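Local coordinates for protein S-adenosylmethionine dependent methyltransferase (Mesorhizobium loti, PDB 3BKW) that probably transfers methyl groups from S-adenosylmethionine to an acceptor molecule, at residues 172-178 with 190-196; 39-43 with 60-66; 143-149 with 233-238. One frame throughout, in Å; residues are numbered along the deposited sequence.

Contact 1 of 3, residues 172-178 with 190-196. With EDO (1,2-ethanediol), chain D; EDO (1,2-ethanediol), chain C.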
loop_
_atom_site.group_PDB
_atom_site.type_symbol
_atom_site.label_atom_id
_atom_site.label_comp_id
_atom_site.label_asym_id
_atom_site.label_seq_id
_atom_site.Cartn_x
_atom_site.Cartn_y
_atom_site.Cartn_z
ATOM N N TYR A 172 -9.291 -10.851 -5.398
ATOM C CA TYR A 172 -8.175 -9.995 -4.984
ATOM C C TYR A 172 -7.544 -10.437 -3.674
ATOM O O TYR A 172 -6.317 -10.340 -3.513
ATOM C CB TYR A 172 -8.624 -8.546 -4.878
ATOM C CG TYR A 172 -7.526 -7.546 -4.548
ATOM C CD1 TYR A 172 -6.786 -6.925 -5.563
ATOM C CD2 TYR A 172 -7.261 -7.196 -3.224
ATOM C CE1 TYR A 172 -5.805 -5.974 -5.256
ATOM C CE2 TYR A 172 -6.289 -6.248 -2.900
ATOM C CZ TYR A 172 -5.559 -5.637 -3.922
ATOM O OH TYR A 172 -4.592 -4.707 -3.612
ATOM N N LEU A 173 -8.361 -10.946 -2.747
ATOM C CA LEU A 173 -7.851 -11.389 -1.443
ATOM C C LEU A 173 -7.451 -12.862 -1.390
ATOM O O LEU A 173 -7.027 -13.348 -0.317
ATOM C CB LEU A 173 -8.839 -11.045 -0.324
ATOM C CG LEU A 173 -9.121 -9.572 0.008
ATOM C CD1 LEU A 173 -7.815 -8.810 0.287
ATOM C CD2 LEU A 173 -9.951 -8.840 -1.034
ATOM N N VAL A 174 -7.558 -13.569 -2.524
ATOM C CA VAL A 174 -7.175 -14.979 -2.597
ATOM C C VAL A 174 -5.788 -14.986 -3.215
ATOM O O VAL A 174 -5.639 -14.840 -4.422
ATOM C CB VAL A 174 -8.153 -15.821 -3.429
ATOM C CG1 VAL A 174 -7.740 -17.290 -3.385
ATOM C CG2 VAL A 174 -9.555 -15.636 -2.916
ATOM N N GLU A 175 -4.767 -15.162 -2.384
ATOM C CA GLU A 175 -3.382 -15.107 -2.835
ATOM C C GLU A 175 -2.926 -16.445 -3.337
ATOM O O GLU A 175 -3.460 -17.485 -2.930
ATOM C CB GLU A 175 -2.489 -14.580 -1.723
ATOM C CG GLU A 175 -2.793 -13.129 -1.383
ATOM C CD GLU A 175 -1.942 -12.574 -0.267
ATOM O OE1 GLU A 175 -1.568 -13.328 0.672
ATOM O OE2 GLU A 175 -1.651 -11.371 -0.320
ATOM N N GLY A 176 -1.937 -16.416 -4.224
ATOM C CA GLY A 176 -1.383 -17.622 -4.803
ATOM C C GLY A 176 -1.001 -17.469 -6.257
ATOM O O GLY A 176 -1.125 -16.392 -6.838
ATOM N N PRO A 177 -0.544 -18.577 -6.864
ATOM C CA PRO A 177 -0.156 -18.572 -8.257
ATOM C C PRO A 177 -1.301 -18.240 -9.207
ATOM O O PRO A 177 -2.433 -18.676 -8.977
ATOM C CB PRO A 177 0.292 -20.020 -8.516
ATOM C CG PRO A 177 0.472 -20.632 -7.238
ATOM C CD PRO A 177 -0.345 -19.906 -6.250
ATOM N N ARG A 178 -0.990 -17.461 -10.239
ATOM C CA ARG A 178 -1.918 -17.147 -11.309
ATOM C C ARG A 178 -1.285 -17.644 -12.601
ATOM O O ARG A 178 -0.103 -17.381 -12.868
ATOM C CB ARG A 178 -2.167 -15.651 -11.395
ATOM C CG ARG A 178 -2.903 -15.058 -10.199
ATOM C CD ARG A 178 -4.310 -15.572 -10.118
ATOM N NE ARG A 178 -5.171 -14.760 -9.262
ATOM C CZ ARG A 178 -5.301 -14.863 -7.938
ATOM N NH1 ARG A 178 -4.558 -15.710 -7.221
ATOM N NH2 ARG A 178 -6.164 -14.059 -7.319
ATOM N N HIS A 190 2.795 -14.687 -9.046
ATOM C CA HIS A 190 2.326 -14.888 -7.680
ATOM C C HIS A 190 1.596 -13.674 -7.208
ATOM O O HIS A 190 2.179 -12.611 -7.005
ATOM C CB HIS A 190 3.519 -15.241 -6.803
ATOM C CG HIS A 190 4.143 -16.525 -7.232
ATOM N ND1 HIS A 190 3.657 -17.754 -6.844
ATOM C CD2 HIS A 190 5.100 -16.774 -8.154
ATOM C CE1 HIS A 190 4.354 -18.703 -7.437
ATOM N NE2 HIS A 190 5.238 -18.135 -8.236
ATOM N N HIS A 191 0.283 -13.853 -7.062
ATOM C CA HIS A 191 -0.590 -12.801 -6.634
ATOM C C HIS A 191 -0.473 -12.624 -5.138
ATOM O O HIS A 191 -0.708 -13.566 -4.371
ATOM C CB HIS A 191 -2.040 -13.083 -7.009
ATOM C CG HIS A 191 -2.982 -12.051 -6.496
ATOM N ND1 HIS A 191 -2.976 -10.741 -6.936
ATOM C CD2 HIS A 191 -3.950 -12.130 -5.558
ATOM C CE1 HIS A 191 -3.909 -10.069 -6.286
ATOM N NE2 HIS A 191 -4.510 -10.884 -5.443
ATOM N N ARG A 192 -0.068 -11.415 -4.744
ATOM C CA ARG A 192 0.055 -11.022 -3.344
ATOM C C ARG A 192 -0.488 -9.613 -3.280
ATOM O O ARG A 192 -0.146 -8.786 -4.140
ATOM C CB ARG A 192 1.513 -11.029 -2.882
ATOM C CG ARG A 192 2.095 -12.424 -2.668
ATOM C CD ARG A 192 3.575 -12.378 -2.298
ATOM N NE ARG A 192 4.454 -12.138 -3.455
ATOM C CZ ARG A 192 5.190 -13.053 -4.112
ATOM N NH1 ARG A 192 5.246 -14.331 -3.734
ATOM N NH2 ARG A 192 5.945 -12.644 -5.134
ATOM N N THR A 193 -1.271 -9.322 -2.241
ATOM C CA THR A 193 -1.852 -7.985 -2.076
ATOM C C THR A 193 -0.738 -6.980 -1.718
ATOM O O THR A 193 0.365 -7.376 -1.324
ATOM C CB THR A 193 -2.932 -7.991 -0.965
ATOM O OG1 THR A 193 -2.311 -8.232 0.303
ATOM C CG2 THR A 193 -4.046 -9.046 -1.234
ATOM N N VAL A 194 -1.027 -5.685 -1.853
ATOM C CA VAL A 194 -0.062 -4.631 -1.474
ATOM C C VAL A 194 0.335 -4.813 0.005
ATOM O O VAL A 194 1.511 -4.761 0.347
ATOM C CB VAL A 194 -0.614 -3.191 -1.696
ATOM C CG1 VAL A 194 0.427 -2.129 -1.286
ATOM C CG2 VAL A 194 -1.048 -2.966 -3.157
ATOM N N GLY A 195 -0.646 -5.030 0.880
ATOM C CA GLY A 195 -0.359 -5.244 2.310
ATOM C C GLY A 195 0.568 -6.416 2.561
ATOM O O GLY A 195 1.503 -6.302 3.340
ATOM N N THR A 196 0.323 -7.531 1.882
ATOM C CA THR A 196 1.183 -8.713 2.036
ATOM C C THR A 196 2.631 -8.386 1.662
ATOM O O THR A 196 3.556 -8.729 2.374
ATOM C CB THR A 196 0.655 -9.874 1.203
ATOM O OG1 THR A 196 -0.605 -10.301 1.751
ATOM C CG2 THR A 196 1.650 -11.057 1.186
HETATM C C1 EDO D . 1.749 -16.320 -2.876
HETATM O O1 EDO D . 1.149 -15.460 -3.841
HETATM C C2 EDO D . 2.712 -17.263 -3.587
HETATM O O2 EDO D . 2.036 -18.041 -4.595
HETATM C C1 EDO C . 5.053 -8.887 -5.033
HETATM O O1 EDO C . 4.948 -9.393 -3.685
HETATM C C2 EDO C . 3.833 -9.271 -5.886
HETATM O O2 EDO C . 3.899 -10.619 -6.348
#

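Contact 2 of 3, residues 39-43 with 60-66. With EDO (1,2-ethanediol), chain I.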
loop_
_atom_site.group_PDB
_atom_site.type_symbol
_atom_site.label_atom_id
_atom_site.label_comp_id
_atom_site.label_asym_id
_atom_site.label_seq_id
_atom_site.Cartn_x
_atom_site.Cartn_y
_atom_site.Cartn_z
ATOM N N LEU A 39 14.833 6.105 -6.735
ATOM C CA LEU A 39 16.175 5.630 -6.455
ATOM C C LEU A 39 16.955 6.638 -5.644
ATOM O O LEU A 39 16.688 7.833 -5.727
ATOM C CB LEU A 39 16.957 5.425 -7.755
ATOM C CG LEU A 39 16.437 4.396 -8.752
ATOM C CD1 LEU A 39 17.257 4.531 -10.052
ATOM C CD2 LEU A 39 16.513 2.983 -8.145
ATOM N N PRO A 40 17.931 6.161 -4.857
ATOM C CA PRO A 40 18.835 7.102 -4.226
ATOM C C PRO A 40 19.799 7.619 -5.316
ATOM O O PRO A 40 19.796 7.090 -6.431
ATOM C CB PRO A 40 19.595 6.212 -3.244
ATOM C CG PRO A 40 19.645 4.901 -3.946
ATOM C CD PRO A 40 18.305 4.766 -4.544
ATOM N N GLU A 41 20.595 8.639 -5.009
ATOM C CA GLU A 41 21.660 9.040 -5.927
ATOM C C GLU A 41 22.585 7.811 -6.120
ATOM O O GLU A 41 23.091 7.264 -5.148
ATOM C CB GLU A 41 22.425 10.244 -5.367
ATOM C CG GLU A 41 23.702 10.602 -6.128
ATOM C CD GLU A 41 23.467 10.891 -7.593
ATOM O OE1 GLU A 41 22.606 11.749 -7.893
ATOM O OE2 GLU A 41 24.155 10.268 -8.427
ATOM N N VAL A 42 22.777 7.388 -7.366
ATOM C CA VAL A 42 23.541 6.161 -7.663
ATOM C C VAL A 42 25.049 6.361 -7.746
ATOM O O VAL A 42 25.787 5.377 -7.781
ATOM C CB VAL A 42 23.019 5.411 -8.933
ATOM C CG1 VAL A 42 21.523 5.007 -8.766
ATOM C CG2 VAL A 42 23.252 6.215 -10.219
ATOM N N GLY A 43 25.511 7.619 -7.760
ATOM C CA GLY A 43 26.923 7.922 -7.851
ATOM C C GLY A 43 27.719 7.311 -6.712
ATOM O O GLY A 43 27.393 7.526 -5.538
ATOM N N TRP A 60 22.653 2.055 -17.408
ATOM C CA TRP A 60 22.204 3.371 -16.914
ATOM C C TRP A 60 22.926 3.725 -15.611
ATOM O O TRP A 60 23.438 4.834 -15.463
ATOM C CB TRP A 60 20.670 3.415 -16.727
ATOM C CG TRP A 60 20.180 4.704 -16.117
ATOM C CD1 TRP A 60 19.811 5.822 -16.788
ATOM C CD2 TRP A 60 20.060 5.013 -14.715
ATOM N NE1 TRP A 60 19.454 6.803 -15.899
ATOM C CE2 TRP A 60 19.620 6.349 -14.621
ATOM C CE3 TRP A 60 20.300 4.295 -13.540
ATOM C CZ2 TRP A 60 19.372 6.978 -13.389
ATOM C CZ3 TRP A 60 20.062 4.913 -12.308
ATOM C CH2 TRP A 60 19.614 6.252 -12.247
ATOM N N ALA A 61 22.969 2.777 -14.680
ATOM C CA ALA A 61 23.598 2.996 -13.378
ATOM C C ALA A 61 25.085 3.294 -13.518
ATOM O O ALA A 61 25.606 4.204 -12.852
ATOM C CB ALA A 61 23.376 1.800 -12.464
ATOM N N HIS A 62 25.766 2.525 -14.366
ATOM C CA HIS A 62 27.182 2.763 -14.652
ATOM C C HIS A 62 27.383 4.157 -15.270
ATOM O O HIS A 62 28.235 4.924 -14.818
ATOM C CB HIS A 62 27.760 1.693 -15.583
ATOM C CG HIS A 62 29.212 1.898 -15.891
ATOM N ND1 HIS A 62 30.216 1.485 -15.042
ATOM C CD2 HIS A 62 29.826 2.530 -16.921
ATOM C CE1 HIS A 62 31.388 1.818 -15.557
ATOM N NE2 HIS A 62 31.180 2.449 -16.698
ATOM N N GLU A 63 26.574 4.491 -16.272
ATOM C CA GLU A 63 26.632 5.832 -16.893
ATOM C C GLU A 63 26.468 6.966 -15.872
ATOM O O GLU A 63 27.101 8.024 -16.017
ATOM C CB GLU A 63 25.568 5.985 -17.974
ATOM C CG GLU A 63 25.807 5.177 -19.218
ATOM C CD GLU A 63 24.544 4.971 -20.067
ATOM O OE1 GLU A 63 23.547 5.723 -19.906
ATOM O OE2 GLU A 63 24.557 4.045 -20.914
ATOM N N HIS A 64 25.660 6.733 -14.835
ATOM C CA HIS A 64 25.395 7.715 -13.779
ATOM C C HIS A 64 26.306 7.607 -12.546
ATOM O O HIS A 64 25.987 8.128 -11.470
ATOM C CB HIS A 64 23.895 7.726 -13.456
ATOM C CG HIS A 64 23.076 8.287 -14.571
ATOM N ND1 HIS A 64 22.787 7.578 -15.718
ATOM C CD2 HIS A 64 22.539 9.518 -14.745
ATOM C CE1 HIS A 64 22.093 8.343 -16.541
ATOM N NE2 HIS A 64 21.918 9.521 -15.971
ATOM N N GLY A 65 27.447 6.935 -12.710
ATOM C CA GLY A 65 28.505 6.923 -11.728
ATOM C C GLY A 65 28.557 5.834 -10.695
ATOM O O GLY A 65 29.325 5.970 -9.741
ATOM N N ALA A 66 27.790 4.756 -10.869
ATOM C CA ALA A 66 27.834 3.627 -9.935
ATOM C C ALA A 66 29.244 3.035 -9.883
ATOM O O ALA A 66 29.864 2.835 -10.937
ATOM C CB ALA A 66 26.818 2.538 -10.334
HETATM C C1 EDO I . 20.083 9.852 -10.792
HETATM O O1 EDO I . 21.129 10.297 -11.661
HETATM C C2 EDO I . 20.699 8.936 -9.740
HETATM O O2 EDO I . 19.706 8.187 -9.016
HETATM O O HOH W 1 25.194 10.535 -10.687
#

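Contact 3 of 3, residues 143-149 with 233-238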
loop_
_atom_site.group_PDB
_atom_site.type_symbol
_atom_site.label_atom_id
_atom_site.label_comp_id
_atom_site.label_asym_id
_atom_site.label_seq_id
_atom_site.Cartn_x
_atom_site.Cartn_y
_atom_site.Cartn_z
ATOM N N SER A 143 9.908 -2.854 -8.947
ATOM C CA SER A 143 8.596 -2.824 -9.562
ATOM C C SER A 143 8.096 -4.236 -9.741
ATOM O O SER A 143 8.877 -5.163 -10.000
ATOM C CB SER A 143 8.625 -2.115 -10.901
ATOM O OG SER A 143 9.503 -2.763 -11.801
ATOM N N THR A 144 6.791 -4.391 -9.570
ATOM C CA THR A 144 6.093 -5.643 -9.818
ATOM C C THR A 144 4.739 -5.329 -10.444
ATOM O O THR A 144 4.267 -4.205 -10.391
ATOM C CB THR A 144 5.853 -6.473 -8.500
ATOM O OG1 THR A 144 5.225 -5.640 -7.501
ATOM C CG2 THR A 144 7.173 -7.026 -7.929
ATOM N N GLU A 145 4.113 -6.333 -11.035
ATOM C CA GLU A 145 2.733 -6.205 -11.461
ATOM C C GLU A 145 1.891 -5.951 -10.221
ATOM O O GLU A 145 2.097 -6.551 -9.167
ATOM C CB GLU A 145 2.219 -7.458 -12.164
ATOM C CG GLU A 145 2.718 -7.569 -13.585
ATOM C CD GLU A 145 2.239 -8.780 -14.337
ATOM O OE1 GLU A 145 1.261 -9.411 -13.916
ATOM O OE2 GLU A 145 2.869 -9.083 -15.356
ATOM N N HIS A 146 0.970 -5.015 -10.352
ATOM C CA HIS A 146 0.090 -4.611 -9.244
ATOM C C HIS A 146 -0.938 -5.723 -8.985
ATOM O O HIS A 146 -1.371 -6.380 -9.936
ATOM C CB HIS A 146 -0.639 -3.323 -9.648
ATOM C CG HIS A 146 -1.302 -2.611 -8.516
ATOM N ND1 HIS A 146 -2.482 -3.040 -7.946
ATOM C CD2 HIS A 146 -0.971 -1.463 -7.880
ATOM C CE1 HIS A 146 -2.831 -2.205 -6.985
ATOM N NE2 HIS A 146 -1.933 -1.239 -6.924
ATOM N N PRO A 147 -1.297 -5.970 -7.697
ATOM C CA PRO A 147 -2.334 -6.987 -7.473
ATOM C C PRO A 147 -3.704 -6.747 -8.162
ATOM O O PRO A 147 -4.409 -7.702 -8.470
ATOM C CB PRO A 147 -2.417 -7.062 -5.930
ATOM C CG PRO A 147 -1.840 -5.802 -5.459
ATOM C CD PRO A 147 -0.782 -5.427 -6.426
ATOM N N ILE A 148 -4.087 -5.492 -8.420
ATOM C CA ILE A 148 -5.307 -5.208 -9.195
ATOM C C ILE A 148 -5.198 -5.840 -10.590
ATOM O O ILE A 148 -6.152 -6.407 -11.094
ATOM C CB ILE A 148 -5.573 -3.701 -9.326
ATOM C CG1 ILE A 148 -6.099 -3.171 -7.992
ATOM C CG2 ILE A 148 -6.598 -3.417 -10.468
ATOM C CD1 ILE A 148 -6.173 -1.678 -7.904
ATOM N N TYR A 149 -4.017 -5.724 -11.193
ATOM C CA TYR A 149 -3.734 -6.292 -12.490
ATOM C C TYR A 149 -3.625 -7.823 -12.446
ATOM O O TYR A 149 -4.110 -8.504 -13.366
ATOM C CB TYR A 149 -2.457 -5.650 -13.054
ATOM C CG TYR A 149 -2.107 -6.090 -14.448
ATOM C CD1 TYR A 149 -2.706 -5.506 -15.566
ATOM C CD2 TYR A 149 -1.156 -7.088 -14.657
ATOM C CE1 TYR A 149 -2.375 -5.927 -16.870
ATOM C CE2 TYR A 149 -0.829 -7.526 -15.943
ATOM C CZ TYR A 149 -1.428 -6.925 -17.048
ATOM O OH TYR A 149 -1.111 -7.361 -18.320
ATOM N N ARG A 233 -6.856 1.737 -14.053
ATOM C CA ARG A 233 -6.326 0.739 -13.143
ATOM C C ARG A 233 -4.800 0.661 -13.279
ATOM O O ARG A 233 -4.298 0.774 -14.387
ATOM C CB ARG A 233 -6.976 -0.631 -13.397
ATOM C CG ARG A 233 -6.656 -1.275 -14.752
ATOM C CD ARG A 233 -5.534 -2.303 -14.645
ATOM N NE ARG A 233 -5.238 -2.849 -15.958
ATOM C CZ ARG A 233 -4.443 -2.300 -16.869
ATOM N NH1 ARG A 233 -3.824 -1.160 -16.647
ATOM N NH2 ARG A 233 -4.292 -2.905 -18.051
ATOM N N PRO A 234 -4.096 0.413 -12.169
ATOM C CA PRO A 234 -2.647 0.339 -12.226
ATOM C C PRO A 234 -2.141 -1.016 -12.707
ATOM O O PRO A 234 -2.634 -2.057 -12.255
ATOM C CB PRO A 234 -2.235 0.562 -10.773
ATOM C CG PRO A 234 -3.333 0.008 -9.977
ATOM C CD PRO A 234 -4.589 0.208 -10.795
HETATM N N MSE A 235 -1.169 -1.003 -13.613
HETATM C CA MSE A 235 -0.499 -2.218 -14.032
HETATM C C MSE A 235 0.624 -2.577 -13.057
HETATM O O MSE A 235 0.924 -3.768 -12.886
HETATM C CB MSE A 235 0.100 -2.084 -15.427
HETATM C CG MSE A 235 0.636 -3.373 -15.975
HETATM SE SE MSE A 235 1.085 -3.213 -17.840
HETATM C CE MSE A 235 -0.661 -2.831 -18.523
ATOM N N PHE A 236 1.248 -1.559 -12.447
ATOM C CA PHE A 236 2.441 -1.767 -11.623
ATOM C C PHE A 236 2.392 -1.179 -10.239
ATOM O O PHE A 236 1.764 -0.148 -10.007
ATOM C CB PHE A 236 3.671 -1.162 -12.322
ATOM C CG PHE A 236 3.856 -1.611 -13.737
ATOM C CD1 PHE A 236 4.077 -2.956 -13.994
ATOM C CD2 PHE A 236 3.849 -0.704 -14.793
ATOM C CE1 PHE A 236 4.267 -3.409 -15.308
ATOM C CE2 PHE A 236 4.038 -1.147 -16.104
ATOM C CZ PHE A 236 4.240 -2.506 -16.351
ATOM N N LEU A 237 3.065 -1.874 -9.327
ATOM C CA LEU A 237 3.327 -1.426 -7.967
ATOM C C LEU A 237 4.828 -1.134 -7.895
ATOM O O LEU A 237 5.639 -2.004 -8.253
ATOM C CB LEU A 237 2.963 -2.502 -6.940
ATOM C CG LEU A 237 3.194 -2.132 -5.465
ATOM C CD1 LEU A 237 2.257 -0.975 -5.027
ATOM C CD2 LEU A 237 3.032 -3.342 -4.531
ATOM N N LEU A 238 5.170 0.061 -7.435
ATOM C CA LEU A 238 6.557 0.506 -7.277
ATOM C C LEU A 238 6.807 0.685 -5.780
ATOM O O LEU A 238 6.030 1.376 -5.095
ATOM C CB LEU A 238 6.797 1.804 -8.029
ATOM C CG LEU A 238 6.259 1.892 -9.457
ATOM C CD1 LEU A 238 6.624 3.278 -10.055
ATOM C CD2 LEU A 238 6.735 0.805 -10.381
HETATM O O HOH W 2 6.681 -3.531 -6.247
#

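Contact 1 of 3, residues 172-178 with 190-196
A single carboxylate oxygen, Glu-175 OE2, reaches from one segment to the start of the helix that begins at Val-194 in the other. It accepts from Thr-193 N at 2.8 Å, almost straight at 174°, and on its syn lone pair from Thr-196 OG1 at 2.6 Å. Glutamate suits the place: its chain beyond CG is extended, and a negative charge at a helix N-terminus is likely to be favourable. His-191 NE2 donates to Tyr-172 O (2.7 Å) in the plane of the imidazole, whose edge also turns to the Tyr-172 ring, a T-shaped pair with planes at 71°. Arg-178 folds back at chi2 to grip Val-174 O end-on through NH1 and NH2, the latter at 3.0 Å; His-191 CB and CD2 lie over one guanidinium face, planes 44° apart, and NE goes to Ala-151 O. A leucine in its place would probably leave Val-174 O without these two donors and the imidazole freer to shift. Tyr-172 OH bonds to Glu-213 of the second subunit. Gly-176, at a positive phi that a side chain would hardly tolerate, pairs with His-191 through two backbone bonds, so the whole is a short antiparallel ribbon running into a helix N-terminus.

Contact 2 of 3, residues 39-43 with 60-66
Trp-60, in the last turn of helix 56-63, meets Leu-39 at the benzene end of its indole: CZ3 lies 3.6 Å from Leu-39 CD1, the two side chains approaching head-on. With CG anti to the backbone N (chi1 175°), the indole is carried out towards the loop, where Val-42 CG1 also approaches CZ3, at 3.8 Å, the valine side chain roughly perpendicular to the tryptophan's. The benzene end, with CZ3 as shared point, offers both aliphatic groups apolar carbon, and Trp-32 of helix 32-38 meets the indole edge-to-face. Ala-61 keeps its small methyl against Ile-47 of strand 46-50 while its O accepts from Ala-66 N, part of the Schellman motif that ends the helix. His-64 is the first residue to leave helical geometry. Its ND1 donates to Trp-60 O at 2.8 Å, close to the imidazole plane, and the same atom lies over one face of the indole, near the rim. His-64 CB packs on Val-42 CG2 at 3.6 Å, and His-64 O accepts a hydrogen bond from a water that also donates to Glu-41 OE2. Gly-65, the C-prime residue, has the positive phi for which glycine is needed, and a side chain here would press on Gly-43 CA. At Ala-66, CA makes a CA-H...O contact of 3.4 Å with Val-42 O. No direct conventional hydrogen bond joins the two segments themselves, though Gly-65 has a backbone bond with Gly-44 just beyond; apolar packing, close backbone approach and one bridging water imply fit by shape more than polar pairing.

Contact 3 of 3, residues 143-149 with 233-238
Leu-237 O is gripped by Thr-144 N at 3.0 Å and by a water at 2.7 Å, which also bonds Thr-144 OG1, while Ser-143 CA adds a CA-H...O contact. Leu-237 N returns a bond to Thr-144 O, and beyond the ladder His-146 N donates to Met-235 O at 2.8 Å (172°). His-146 then turns the chain into helix 147-150. With CG anti to the backbone N (chi1 -166°), the ring is placed so that ND1 accepts from Ile-148 N, an N-cap bond, while NE2 is hydrogen-bonded to Glu-213 of the same chain. Pro-234 CG sits squarely over the imidazole, 3.5 Å from its centroid, a CH-pi contact that a rigid proline ring serves well; its CD meets Ile-148 CD1. Selenomethionine Met-235 lies alongside Tyr-149, CG over the middle of the phenol ring and SE more distant, 4.8 Å from the centroid. The Arg-233 guanidinium meets the edge of that ring through NE, the planes 78° apart, while its NH1 is salt-bridged to Glu-230. Pro-234 O is buried here without a polar partner. Strand 236-242 thus runs antiparallel to 138-145, as the last strand does in Rossmann-like methyltransferases, and lies between it and 207-213, with helix 32-38 packing on Ser-143 and Leu-238 and Tyr-172 of the second subunit on Ile-148 and Pro-234.

From the N terminus, contact 2 closes first: it brings the loop after helix 32-38 to the end of helix 56-63, with strand 46-50 in the short loop between. Contact 3 opens later and closes the longest loop, joining strand 138-145, the last of the parallel strands in the order across the sheet, to the late strand 236-242. Contact 1 falls wholly within that loop, tying the small 176-178/189-191 ribbon to the start of helix 194-203; none of the three cross. Contacts 1 and 3 touch where Tyr-172 and His-191 pack on Pro-147, and both reach the second subunit. Contact 2 lies across the chain's centre from both, its centre about 32 Å from that of contact 1.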